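Local coordinates for saframycin Mx1 synthetase B (Legionella pneumophila subsp. pneumophila, PDB 3KXW), which is an AMP-binding enzyme of the ANL superfamily, with a pocket occupied by 5'-O-[(S)-(dodecanoyloxy)(hydroxy)phosphoryl]adenosine, at residues A[283-289]-A[312-318]; A[303-309]-A[320-325]. All coordinates share one frame; numbering follows the deposited sequence.

Interaction 1 of 2, residues A[283-289]-A[312-318]; sequences KEGLDLS and AFKEFGF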
loop_
_atom_site.group_PDB
_atom_site.type_symbol
_atom_site.label_atom_id
_atom_site.label_comp_id
_atom_site.label_asym_id
_atom_site.label_seq_id
_atom_site.Cartn_x
_atom_site.Cartn_y
_atom_site.Cartn_z
ATOM N N LYS A 283 -18.934 -15.416 11.425
ATOM C CA LYS A 283 -19.177 -15.316 9.980
ATOM C C LYS A 283 -20.667 -15.245 9.641
ATOM O O LYS A 283 -21.042 -14.896 8.517
ATOM C CB LYS A 283 -18.573 -16.504 9.236
ATOM C CG LYS A 283 -17.075 -16.744 9.488
ATOM C CD LYS A 283 -16.596 -18.003 8.801
ATOM C CE LYS A 283 -15.109 -18.273 9.095
ATOM N NZ LYS A 283 -14.713 -19.582 8.503
ATOM N N GLU A 284 -21.513 -15.605 10.598
ATOM C CA GLU A 284 -22.959 -15.602 10.367
ATOM C C GLU A 284 -23.415 -14.211 9.929
ATOM O O GLU A 284 -23.071 -13.217 10.551
ATOM C CB GLU A 284 -23.706 -16.058 11.630
ATOM C CG GLU A 284 -24.992 -16.820 11.306
ATOM C CD GLU A 284 -25.727 -17.392 12.531
ATOM O OE1 GLU A 284 -25.093 -17.643 13.587
ATOM O OE2 GLU A 284 -26.963 -17.596 12.420
ATOM N N GLY A 285 -24.166 -14.132 8.838
ATOM C CA GLY A 285 -24.551 -12.831 8.326
ATOM C C GLY A 285 -23.776 -12.346 7.100
ATOM O O GLY A 285 -24.209 -11.405 6.442
ATOM N N LEU A 286 -22.638 -12.965 6.779
ATOM C CA LEU A 286 -21.888 -12.543 5.594
ATOM C C LEU A 286 -22.565 -13.017 4.316
ATOM O O LEU A 286 -23.230 -14.034 4.314
ATOM C CB LEU A 286 -20.457 -13.086 5.628
ATOM C CG LEU A 286 -19.568 -12.573 6.752
ATOM C CD1 LEU A 286 -18.183 -13.238 6.666
ATOM C CD2 LEU A 286 -19.463 -11.048 6.707
ATOM N N ASP A 287 -22.373 -12.272 3.234
ATOM C CA ASP A 287 -22.768 -12.685 1.894
ATOM C C ASP A 287 -21.831 -11.975 0.942
ATOM O O ASP A 287 -21.971 -10.781 0.707
ATOM C CB ASP A 287 -24.203 -12.277 1.577
ATOM C CG ASP A 287 -24.588 -12.562 0.122
ATOM O OD1 ASP A 287 -23.809 -13.199 -0.620
ATOM O OD2 ASP A 287 -25.698 -12.170 -0.279
ATOM N N LEU A 288 -20.882 -12.720 0.397
ATOM C CA LEU A 288 -19.811 -12.129 -0.380
ATOM C C LEU A 288 -19.999 -12.394 -1.866
ATOM O O LEU A 288 -19.053 -12.281 -2.648
ATOM C CB LEU A 288 -18.457 -12.690 0.099
ATOM C CG LEU A 288 -18.172 -12.430 1.588
ATOM C CD1 LEU A 288 -16.916 -13.203 2.078
ATOM C CD2 LEU A 288 -18.099 -10.930 1.940
ATOM N N SER A 289 -21.218 -12.766 -2.267
ATOM C CA SER A 289 -21.459 -13.085 -3.680
ATOM C C SER A 289 -21.236 -11.909 -4.635
ATOM O O SER A 289 -20.922 -12.130 -5.795
ATOM C CB SER A 289 -22.866 -13.676 -3.897
ATOM O OG SER A 289 -23.850 -12.839 -3.310
ATOM N N ALA A 312 -12.263 -20.741 4.091
ATOM C CA ALA A 312 -12.879 -20.063 5.230
ATOM C C ALA A 312 -14.175 -19.308 4.891
ATOM O O ALA A 312 -15.032 -19.124 5.766
ATOM C CB ALA A 312 -11.858 -19.116 5.912
ATOM N N PHE A 313 -14.329 -18.869 3.641
ATOM C CA PHE A 313 -15.476 -18.012 3.317
ATOM C C PHE A 313 -16.414 -18.500 2.206
ATOM O O PHE A 313 -17.414 -17.856 1.910
ATOM C CB PHE A 313 -15.017 -16.556 3.120
ATOM C CG PHE A 313 -14.422 -15.979 4.370
ATOM C CD1 PHE A 313 -15.247 -15.555 5.397
ATOM C CD2 PHE A 313 -13.050 -15.946 4.560
ATOM C CE1 PHE A 313 -14.733 -15.052 6.561
ATOM C CE2 PHE A 313 -12.516 -15.454 5.761
ATOM C CZ PHE A 313 -13.355 -15.016 6.751
ATOM N N LYS A 314 -16.080 -19.638 1.617
ATOM C CA LYS A 314 -16.859 -20.201 0.514
ATOM C C LYS A 314 -18.301 -20.454 0.895
ATOM O O LYS A 314 -19.192 -20.320 0.068
ATOM C CB LYS A 314 -16.204 -21.489 -0.019
ATOM C CG LYS A 314 -16.273 -22.690 0.898
ATOM C CD LYS A 314 -15.611 -23.915 0.235
ATOM C CE LYS A 314 -15.801 -25.192 1.066
ATOM N NZ LYS A 314 -15.053 -26.359 0.480
ATOM N N GLU A 315 -18.543 -20.811 2.151
ATOM C CA GLU A 315 -19.914 -21.034 2.581
ATOM C C GLU A 315 -20.715 -19.725 2.654
ATOM O O GLU A 315 -21.950 -19.740 2.763
ATOM C CB GLU A 315 -19.956 -21.819 3.894
ATOM C CG GLU A 315 -19.282 -23.201 3.784
ATOM C CD GLU A 315 -19.829 -24.066 2.642
ATOM O OE1 GLU A 315 -21.022 -23.930 2.278
ATOM O OE2 GLU A 315 -19.074 -24.908 2.102
ATOM N N PHE A 316 -20.020 -18.597 2.543
ATOM C CA PHE A 316 -20.699 -17.305 2.565
ATOM C C PHE A 316 -20.622 -16.552 1.248
ATOM O O PHE A 316 -20.657 -15.328 1.234
ATOM C CB PHE A 316 -20.211 -16.453 3.731
ATOM C CG PHE A 316 -20.361 -17.143 5.050
ATOM C CD1 PHE A 316 -21.506 -16.985 5.806
ATOM C CD2 PHE A 316 -19.384 -18.032 5.485
ATOM C CE1 PHE A 316 -21.651 -17.663 7.019
ATOM C CE2 PHE A 316 -19.529 -18.715 6.684
ATOM C CZ PHE A 316 -20.657 -18.533 7.446
ATOM N N GLY A 317 -20.527 -17.298 0.152
ATOM C CA GLY A 317 -20.666 -16.724 -1.176
ATOM C C GLY A 317 -19.363 -16.298 -1.834
ATOM O O GLY A 317 -19.355 -15.885 -2.997
ATOM N N PHE A 318 -18.251 -16.411 -1.116
ATOM C CA PHE A 318 -16.972 -16.073 -1.727
ATOM C C PHE A 318 -16.531 -17.150 -2.713
ATOM O O PHE A 318 -16.524 -18.329 -2.376
ATOM C CB PHE A 318 -15.864 -15.831 -0.682
ATOM C CG PHE A 318 -14.558 -15.401 -1.313
ATOM C CD1 PHE A 318 -14.370 -14.078 -1.701
ATOM C CD2 PHE A 318 -13.551 -16.320 -1.560
ATOM C CE1 PHE A 318 -13.182 -13.675 -2.320
ATOM C CE2 PHE A 318 -12.362 -15.946 -2.182
ATOM C CZ PHE A 318 -12.175 -14.613 -2.569
#
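Lys283 lays its aliphatic stem across the Phe316 ring and delivers its ammonium group to the last part of helix 303-313. CB sits over one face of the ring, 3.8 Å from the centroid, in a CH-pi contact. Beyond CG the chain is fully extended, and this length carries NZ to Ala312 O, 2.8 Å away, where it meets a lone pair in the carbonyl plane. The same nitrogen forms a salt bridge with Glu280, so backbone carbonyl and carboxylate both hold it. Farther along, Leu286 CD1 packs 3.9 Å from Phe313 CE1, while Leu288 CD1 touches Phe313 CB and Phe318 CB, 4.0 Å from each. The arrangement joins the loop between helix 269-277 and strand 293-296 to the turn that leaves the helix of the following beta-alpha-beta unit. Here the backbones also bond: Leu288 N donates to Phe316 O at 2.7 Å, with an N-H...O angle of 161°. Next to this bond, Asp287 OD1 accepts from Ser289 N, which makes an Asx turn, and also from Ser289 OG, both on one carboxylate face. A type II turn from Lys283 to Leu286 shapes the preceding residues, and helix 250-259 packs against Leu286, Leu288 and Phe313.

Interaction 2 of 2, residues A[303-309]-A[320-325]; sequences EETMEHF and KEAFYP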
loop_
_atom_site.group_PDB
_atom_site.type_symbol
_atom_site.label_atom_id
_atom_site.label_comp_id
_atom_site.label_asym_id
_atom_site.label_seq_id
_atom_site.Cartn_x
_atom_site.Cartn_y
_atom_site.Cartn_z
ATOM N N GLU A 303 -0.382 -18.783 -2.863
ATOM C CA GLU A 303 -1.452 -19.753 -3.072
ATOM C C GLU A 303 -2.067 -20.221 -1.756
ATOM O O GLU A 303 -3.279 -20.266 -1.622
ATOM C CB GLU A 303 -0.951 -20.971 -3.853
ATOM C CG GLU A 303 -1.917 -22.163 -3.779
ATOM C CD GLU A 303 -3.209 -21.918 -4.542
ATOM O OE1 GLU A 303 -3.202 -21.061 -5.446
ATOM O OE2 GLU A 303 -4.232 -22.573 -4.226
ATOM N N GLU A 304 -1.230 -20.543 -0.773
ATOM C CA GLU A 304 -1.751 -21.049 0.494
ATOM C C GLU A 304 -2.701 -20.032 1.170
ATOM O O GLU A 304 -3.751 -20.406 1.683
ATOM C CB GLU A 304 -0.617 -21.480 1.438
ATOM C CG GLU A 304 -1.111 -22.027 2.783
ATOM C CD GLU A 304 0.030 -22.515 3.694
ATOM O OE1 GLU A 304 0.987 -21.748 3.950
ATOM O OE2 GLU A 304 -0.036 -23.670 4.166
ATOM N N THR A 305 -2.310 -18.761 1.170
ATOM C CA THR A 305 -3.166 -17.689 1.661
ATOM C C THR A 305 -4.523 -17.679 1.002
ATOM O O THR A 305 -5.544 -17.590 1.677
ATOM C CB THR A 305 -2.525 -16.310 1.430
ATOM O OG1 THR A 305 -1.298 -16.248 2.155
ATOM C CG2 THR A 305 -3.462 -15.191 1.895
HETATM N N MSE A 306 -4.549 -17.731 -0.324
HETATM C CA MSE A 306 -5.826 -17.619 -1.015
HETATM C C MSE A 306 -6.689 -18.862 -0.830
HETATM O O MSE A 306 -7.917 -18.773 -0.769
HETATM C CB MSE A 306 -5.636 -17.270 -2.492
HETATM C CG MSE A 306 -5.072 -15.877 -2.631
HETATM SE SE MSE A 306 -4.767 -15.240 -4.437
HETATM C CE MSE A 306 -3.221 -16.339 -4.835
ATOM N N GLU A 307 -6.043 -20.016 -0.743
ATOM C CA GLU A 307 -6.784 -21.256 -0.568
ATOM C C GLU A 307 -7.394 -21.269 0.828
ATOM O O GLU A 307 -8.550 -21.632 0.967
ATOM C CB GLU A 307 -5.901 -22.478 -0.842
ATOM C CG GLU A 307 -6.515 -23.845 -0.502
ATOM C CD GLU A 307 -7.746 -24.227 -1.320
ATOM O OE1 GLU A 307 -8.060 -23.590 -2.342
ATOM O OE2 GLU A 307 -8.416 -25.207 -0.930
ATOM N N HIS A 308 -6.624 -20.854 1.842
ATOM C CA HIS A 308 -7.131 -20.729 3.212
ATOM C C HIS A 308 -8.325 -19.805 3.272
ATOM O O HIS A 308 -9.305 -20.103 3.936
ATOM C CB HIS A 308 -6.083 -20.163 4.167
ATOM C CG HIS A 308 -5.034 -21.139 4.590
ATOM N ND1 HIS A 308 -4.063 -20.823 5.511
ATOM C CD2 HIS A 308 -4.799 -22.419 4.216
ATOM C CE1 HIS A 308 -3.269 -21.865 5.690
ATOM N NE2 HIS A 308 -3.691 -22.846 4.913
ATOM N N PHE A 309 -8.228 -18.670 2.589
ATOM C CA PHE A 309 -9.304 -17.693 2.610
ATOM C C PHE A 309 -10.543 -18.238 1.903
ATOM O O PHE A 309 -11.673 -18.050 2.359
ATOM C CB PHE A 309 -8.860 -16.389 1.935
ATOM C CG PHE A 309 -9.851 -15.280 2.096
ATOM C CD1 PHE A 309 -9.802 -14.461 3.209
ATOM C CD2 PHE A 309 -10.840 -15.077 1.151
ATOM C CE1 PHE A 309 -10.724 -13.416 3.388
ATOM C CE2 PHE A 309 -11.778 -14.052 1.321
ATOM C CZ PHE A 309 -11.707 -13.214 2.432
ATOM N N LYS A 320 -13.425 -18.566 -5.339
ATOM C CA LYS A 320 -11.974 -18.424 -5.484
ATOM C C LYS A 320 -11.595 -17.713 -6.773
ATOM O O LYS A 320 -10.523 -17.101 -6.847
ATOM C CB LYS A 320 -11.274 -19.789 -5.395
ATOM C CG LYS A 320 -9.743 -19.699 -5.236
ATOM C CD LYS A 320 -9.098 -21.082 -5.011
ATOM C CE LYS A 320 -7.569 -20.969 -4.783
ATOM N NZ LYS A 320 -6.892 -22.319 -4.662
ATOM N N GLU A 321 -12.469 -17.804 -7.780
ATOM C CA GLU A 321 -12.256 -17.171 -9.071
ATOM C C GLU A 321 -12.223 -15.644 -8.940
ATOM O O GLU A 321 -11.777 -14.948 -9.842
ATOM C CB GLU A 321 -13.385 -17.553 -10.055
ATOM C CG GLU A 321 -13.401 -19.013 -10.488
ATOM C CD GLU A 321 -13.895 -19.960 -9.397
ATOM O OE1 GLU A 321 -14.559 -19.493 -8.453
ATOM O OE2 GLU A 321 -13.611 -21.176 -9.489
ATOM N N ALA A 322 -12.736 -15.126 -7.836
ATOM C CA ALA A 322 -12.711 -13.683 -7.616
ATOM C C ALA A 322 -11.270 -13.174 -7.420
ATOM O O ALA A 322 -10.951 -12.009 -7.720
ATOM C CB ALA A 322 -13.563 -13.320 -6.407
ATOM N N PHE A 323 -10.392 -14.038 -6.914
ATOM C CA PHE A 323 -9.047 -13.592 -6.546
ATOM C C PHE A 323 -8.315 -13.110 -7.766
ATOM O O PHE A 323 -8.323 -13.789 -8.797
ATOM C CB PHE A 323 -8.239 -14.711 -5.890
ATOM C CG PHE A 323 -8.360 -14.749 -4.398
ATOM C CD1 PHE A 323 -7.995 -13.649 -3.629
ATOM C CD2 PHE A 323 -8.794 -15.891 -3.748
ATOM C CE1 PHE A 323 -8.071 -13.702 -2.247
ATOM C CE2 PHE A 323 -8.893 -15.934 -2.380
ATOM C CZ PHE A 323 -8.509 -14.836 -1.622
ATOM N N TYR A 324 -7.671 -11.944 -7.641
ATOM C CA TYR A 324 -7.057 -11.278 -8.783
ATOM C C TYR A 324 -5.674 -10.785 -8.389
ATOM O O TYR A 324 -5.530 -9.639 -7.959
ATOM C CB TYR A 324 -7.915 -10.089 -9.225
ATOM C CG TYR A 324 -7.476 -9.441 -10.521
ATOM C CD1 TYR A 324 -7.935 -9.906 -11.739
ATOM C CD2 TYR A 324 -6.604 -8.359 -10.517
ATOM C CE1 TYR A 324 -7.553 -9.309 -12.935
ATOM C CE2 TYR A 324 -6.205 -7.748 -11.719
ATOM C CZ TYR A 324 -6.680 -8.241 -12.923
ATOM O OH TYR A 324 -6.278 -7.653 -14.101
ATOM N N PRO A 325 -4.659 -11.659 -8.526
ATOM C CA PRO A 325 -3.269 -11.263 -8.292
ATOM C C PRO A 325 -2.893 -10.166 -9.270
ATOM O O PRO A 325 -3.336 -10.187 -10.414
ATOM C CB PRO A 325 -2.477 -12.544 -8.587
ATOM C CG PRO A 325 -3.464 -13.650 -8.387
ATOM C CD PRO A 325 -4.787 -13.091 -8.835
#
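Two carboxylates one helical turn apart, those of Glu303 and Glu307, converge on the ammonium group of Lys320. Glu303 OE2 receives NZ at 2.7 Å through its syn lone pair; Glu307 OE1 is met by NZ at 2.9 Å on its anti side, 24° out of the carboxylate plane. Both glutamates bend at chi2, which swings their ends toward the lysine, whereas the Lys320 chain runs out straight to cross them at about a right angle. Tyr345 OH and Gln311 take the other oxygens. These charged pairs lie along one flank of a beta-alpha-beta unit made of strand 293-296, helix 303-313 and strand 323-328; the helix runs nearly antiparallel to the strand it precedes, their local axes 10.9 Å apart. Beside the salt bridges the contact is apolar and aromatic. Met306, a selenomethionine, places CG over the centre of the Phe323 ring, 3.5 Å from the centroid, and its SE follows over the same face at 4.0 Å, a Met-aromatic contact. Phe309 CD2 approaches Phe323 CZ to 3.6 Å, the two ring planes inclined at 71°. The side chain of Pro325, about 6 Å from the bound 5'-O-[(S)-(dodecanoyloxy)(hydroxy)phosphoryl]adenosine, brings its CG loosely up to Met306 SE, 4.5 Å away.

Overall arrangement
From the N terminus, the chain leaves helix 269-277, passes through loop 283-289 and strand 293-296, and enters helix 303-313, whose first part supplies residues 303-309. Interaction 1 closes its loop when residues 312-318, from the last part of that helix onward, return to 283-289. Interaction 2 closes soon after, as 320-325 leads into strand 323-328 and folds back on the helix. Their segments alternate, so the two loops cross rather than nest. Both use helix 303-313, and their centres lie 14 Å apart. Phe318 connects them physically, its CE2 lying 3.5 Å from Phe323 CE2. Together they tie the loop before strand 293-296, the helix and the next strand of the sheet.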